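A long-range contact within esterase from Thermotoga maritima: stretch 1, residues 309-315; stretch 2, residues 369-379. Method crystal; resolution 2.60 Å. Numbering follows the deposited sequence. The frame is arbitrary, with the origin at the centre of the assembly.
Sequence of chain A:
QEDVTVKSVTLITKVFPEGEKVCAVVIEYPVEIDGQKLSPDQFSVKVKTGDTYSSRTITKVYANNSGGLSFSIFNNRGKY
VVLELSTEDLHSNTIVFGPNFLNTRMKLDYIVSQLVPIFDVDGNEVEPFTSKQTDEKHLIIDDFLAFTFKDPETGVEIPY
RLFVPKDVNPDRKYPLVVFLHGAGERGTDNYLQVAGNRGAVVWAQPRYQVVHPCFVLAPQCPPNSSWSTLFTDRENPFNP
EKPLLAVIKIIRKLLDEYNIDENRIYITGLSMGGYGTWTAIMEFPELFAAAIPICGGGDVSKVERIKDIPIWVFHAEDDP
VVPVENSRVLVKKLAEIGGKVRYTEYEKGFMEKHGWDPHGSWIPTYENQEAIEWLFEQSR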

# COMPACT_ATOMS: atom_id res chain seq x y z
N ILE A 309 -51.80 -16.95 -3.53
CA ILE A 309 -50.49 -17.38 -4.03
C ILE A 309 -49.33 -16.91 -3.13
O ILE A 309 -49.16 -15.71 -2.91
N PRO A 310 -48.56 -17.85 -2.55
CA PRO A 310 -47.33 -17.41 -1.82
C PRO A 310 -46.35 -16.63 -2.72
O PRO A 310 -46.00 -17.08 -3.80
N ILE A 311 -45.94 -15.45 -2.26
CA ILE A 311 -45.16 -14.55 -3.10
C ILE A 311 -44.05 -13.96 -2.25
O ILE A 311 -44.31 -13.44 -1.19
N TRP A 312 -42.81 -14.00 -2.72
CA TRP A 312 -41.73 -13.35 -1.99
C TRP A 312 -41.10 -12.34 -2.93
O TRP A 312 -40.42 -12.69 -3.89
N VAL A 313 -41.40 -11.07 -2.67
CA VAL A 313 -40.92 -9.95 -3.46
C VAL A 313 -39.51 -9.49 -3.01
O VAL A 313 -39.19 -9.52 -1.82
N PHE A 314 -38.68 -9.07 -3.95
CA PHE A 314 -37.34 -8.57 -3.69
C PHE A 314 -37.16 -7.29 -4.53
O PHE A 314 -37.66 -7.23 -5.68
N HIS A 315 -36.48 -6.28 -3.97
CA HIS A 315 -36.21 -5.01 -4.65
C HIS A 315 -35.13 -4.31 -3.83
O HIS A 315 -35.00 -4.56 -2.64
N GLN A 369 -30.37 -19.08 -0.04
CA GLN A 369 -30.78 -20.48 0.15
C GLN A 369 -32.18 -20.56 0.78
O GLN A 369 -32.94 -21.48 0.49
N GLU A 370 -32.51 -19.59 1.62
CA GLU A 370 -33.80 -19.53 2.29
C GLU A 370 -34.92 -19.39 1.24
O GLU A 370 -35.92 -20.12 1.25
N ALA A 371 -34.71 -18.46 0.31
CA ALA A 371 -35.64 -18.17 -0.79
C ALA A 371 -35.90 -19.38 -1.67
O ALA A 371 -37.06 -19.73 -1.96
N ILE A 372 -34.81 -20.01 -2.10
CA ILE A 372 -34.88 -21.28 -2.85
C ILE A 372 -35.67 -22.37 -2.10
O ILE A 372 -36.63 -22.96 -2.65
N GLU A 373 -35.32 -22.58 -0.83
CA GLU A 373 -35.97 -23.61 -0.04
C GLU A 373 -37.44 -23.31 0.09
O GLU A 373 -38.29 -24.21 -0.09
N TRP A 374 -37.73 -22.03 0.39
CA TRP A 374 -39.09 -21.59 0.57
C TRP A 374 -39.94 -21.86 -0.68
O TRP A 374 -41.10 -22.24 -0.58
N LEU A 375 -39.36 -21.66 -1.86
CA LEU A 375 -40.19 -21.78 -3.05
C LEU A 375 -40.63 -23.22 -3.12
O LEU A 375 -41.81 -23.49 -3.36
N PHE A 376 -39.70 -24.12 -2.82
CA PHE A 376 -40.00 -25.55 -2.89
C PHE A 376 -40.97 -26.11 -1.85
O PHE A 376 -41.54 -27.18 -2.06
N GLU A 377 -41.18 -25.41 -0.74
CA GLU A 377 -42.22 -25.90 0.16
C GLU A 377 -43.62 -25.41 -0.25
O GLU A 377 -44.60 -25.65 0.46
N GLN A 378 -43.73 -24.75 -1.41
CA GLN A 378 -45.06 -24.30 -1.85
C GLN A 378 -45.73 -25.28 -2.82
O GLN A 378 -45.04 -26.08 -3.46
N SER A 379 -47.06 -25.20 -2.90
CA SER A 379 -47.92 -26.12 -3.67
C SER A 379 -49.39 -25.70 -3.54
O SER A 379 -49.70 -24.83 -2.73

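The strand 311-315 and the helix 369-376 run nearly antiparallel, with an angle of 155° between their N-to-C directions and axes 10.1 Å apart at closest approach. That spacing leaves room for one layer of side chains, and two tryptophans account for half of the buried surface. Within the strand, the CA-to-CB bonds of Trp312 and Phe314 point toward the helix and that of Ile311 points away; Pro310, in the loop just before, also points toward it. On the helix, Glu370 and Trp374, one turn apart, point toward the strand, and Ala371 lies sideways.

Trp312 has chi1 at -172° (t) and chi2 at -20°. In this conformation its indole reaches obliquely toward the N-terminal part of the helix, near Glu370 and Ala371, and presents an edge to the face of Trp374. The evidence for an edge-to-face pair is direct: the planes meet at 88°, and the centroid of the Trp312 six-membered ring lies 5.5 Å from that of the Trp374 five-membered ring. Trp374 is also t at chi1 (170°), and its chi2 of 88° turns the indole so that one face receives Trp312 CB. This CB sits 4.0 Å from the centroid of the Trp374 six-membered ring and 22° off the ring normal, as expected of a CH-pi contact. The Trp374 ring reaches the strand backbone as well, with Trp374 CH2 3.6 Å from Trp312 N and 3.7 Å from Ile311 N, the latter at the ring edge.

Ala371 carries only a methyl group, and the aromatic rings come close to the helix here. Trp312 CZ3 approaches Ala371 CA to 3.8 Å and Ala371 CB to 4.3 Å, while Phe314, m at chi1 (-68°) with chi2 at 82°, brings its CZ to 4.0 Å from Ala371 CB. Beyond Trp312, Glu370 OE1 lies near the indole plane, 4.0 Å from Trp312 CH2. Chi1 and chi2 of Glu370, -129° and -134°, both fall between wells; its OE2 is hydrogen-bonded elsewhere in the structure, as is Trp312 NE1.

At the other end, Pro310, with a C-gamma exo pucker, places CB 3.6 Å from Trp374 CZ2 and CG 3.2 Å from Gln378 OE1. Gln378 is m at chi1 and chi2 (-50° and -51°), a folded conformation that returns its amide to the helix: NE2 donates to Trp374 O at 3.1 Å, with an N-H...acceptor angle of 158°. This bond stays within stretch 2. No hydrogen bond crosses between the stretches, and most of the 368 Å² of buried surface comes from Trp312, Trp374, Pro310 and Ala371.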

# COMPACT_ATOMS: atom_id res chain seq x y z
CB ILE A 309 -50.29 -16.92 -5.48
CG1 ILE A 309 -51.50 -17.37 -6.31
CG2 ILE A 309 -48.99 -17.48 -6.05
CD1 ILE A 309 -51.50 -16.87 -7.74
CB PRO A 310 -46.69 -18.73 -1.33
CG PRO A 310 -47.86 -19.75 -1.32
CD PRO A 310 -48.76 -19.32 -2.48
CB ILE A 311 -46.06 -13.39 -3.66
CG1 ILE A 311 -47.13 -13.96 -4.62
CG2 ILE A 311 -45.22 -12.29 -4.33
CD1 ILE A 311 -48.14 -12.97 -5.16
CB TRP A 312 -40.74 -14.38 -1.46
CG TRP A 312 -39.70 -13.83 -0.55
CD1 TRP A 312 -39.32 -12.53 -0.44
CD2 TRP A 312 -38.86 -14.57 0.36
NE1 TRP A 312 -38.31 -12.40 0.49
CE2 TRP A 312 -38.02 -13.64 0.99
CE3 TRP A 312 -38.75 -15.92 0.69
CZ2 TRP A 312 -37.07 -14.02 1.95
CZ3 TRP A 312 -37.80 -16.31 1.65
CH2 TRP A 312 -36.98 -15.36 2.26
CB VAL A 313 -41.91 -8.79 -3.30
CG1 VAL A 313 -41.56 -7.62 -4.22
CG2 VAL A 313 -43.31 -9.27 -3.57
CB PHE A 314 -36.26 -9.61 -4.09
CG PHE A 314 -36.23 -10.86 -3.23
CD1 PHE A 314 -37.13 -11.91 -3.46
CD2 PHE A 314 -35.31 -10.99 -2.18
CE1 PHE A 314 -37.09 -13.08 -2.63
CE2 PHE A 314 -35.28 -12.17 -1.37
CZ PHE A 314 -36.16 -13.20 -1.59
CB HIS A 315 -37.48 -4.15 -4.64
CG HIS A 315 -37.64 -3.27 -5.85
ND1 HIS A 315 -36.67 -2.37 -6.25
CD2 HIS A 315 -38.68 -3.12 -6.70
CE1 HIS A 315 -37.10 -1.73 -7.32
NE2 HIS A 315 -38.32 -2.15 -7.60
CB GLN A 369 -29.72 -21.33 0.92
CG GLN A 369 -30.27 -22.71 1.42
CD GLN A 369 -29.20 -23.76 1.87
OE1 GLN A 369 -28.15 -23.41 2.41
NE2 GLN A 369 -29.51 -25.06 1.66
CB GLU A 370 -33.83 -18.33 3.28
CG GLU A 370 -34.28 -18.64 4.72
CD GLU A 370 -35.32 -17.62 5.34
OE1 GLU A 370 -34.99 -16.41 5.61
OE2 GLU A 370 -36.49 -18.06 5.58
CB ALA A 371 -35.11 -17.02 -1.62
CB ILE A 372 -33.47 -21.74 -3.20
CG1 ILE A 372 -32.91 -20.82 -4.29
CG2 ILE A 372 -33.46 -23.20 -3.60
CD1 ILE A 372 -31.43 -20.74 -4.26
CB GLU A 373 -35.33 -23.71 1.35
CG GLU A 373 -34.08 -24.61 1.39
CD GLU A 373 -34.34 -25.99 0.77
OE1 GLU A 373 -33.74 -26.28 -0.29
OE2 GLU A 373 -35.18 -26.77 1.32
CB TRP A 374 -39.10 -20.11 0.89
CG TRP A 374 -40.49 -19.50 0.87
CD1 TRP A 374 -41.38 -19.45 1.91
CD2 TRP A 374 -41.16 -18.86 -0.26
NE1 TRP A 374 -42.53 -18.80 1.51
CE2 TRP A 374 -42.42 -18.43 0.19
CE3 TRP A 374 -40.79 -18.57 -1.58
CZ2 TRP A 374 -43.33 -17.76 -0.65
CZ3 TRP A 374 -41.71 -17.90 -2.41
CH2 TRP A 374 -42.95 -17.52 -1.94
CB LEU A 375 -39.46 -21.34 -4.31
CG LEU A 375 -40.17 -21.35 -5.67
CD1 LEU A 375 -41.05 -20.13 -5.85
CD2 LEU A 375 -39.12 -21.36 -6.72
CB PHE A 376 -38.74 -26.43 -3.04
CG PHE A 376 -38.12 -26.32 -4.39
CD1 PHE A 376 -38.82 -26.73 -5.51
CD2 PHE A 376 -36.88 -25.74 -4.56
CE1 PHE A 376 -38.28 -26.60 -6.79
CE2 PHE A 376 -36.35 -25.61 -5.85
CZ PHE A 376 -37.06 -26.03 -6.97
CB GLU A 377 -41.89 -25.67 1.63
CG GLU A 377 -41.06 -24.42 1.85
CD GLU A 377 -40.27 -24.42 3.17
OE1 GLU A 377 -40.53 -23.56 4.05
OE2 GLU A 377 -39.39 -25.30 3.32
CB GLN A 378 -45.04 -22.89 -2.41
CG GLN A 378 -44.35 -21.86 -1.56
CD GLN A 378 -44.79 -21.79 -0.09
OE1 GLN A 378 -45.98 -21.82 0.25
NE2 GLN A 378 -43.80 -21.66 0.78
CB SER A 379 -47.78 -27.56 -3.15
OG SER A 379 -48.76 -28.39 -3.73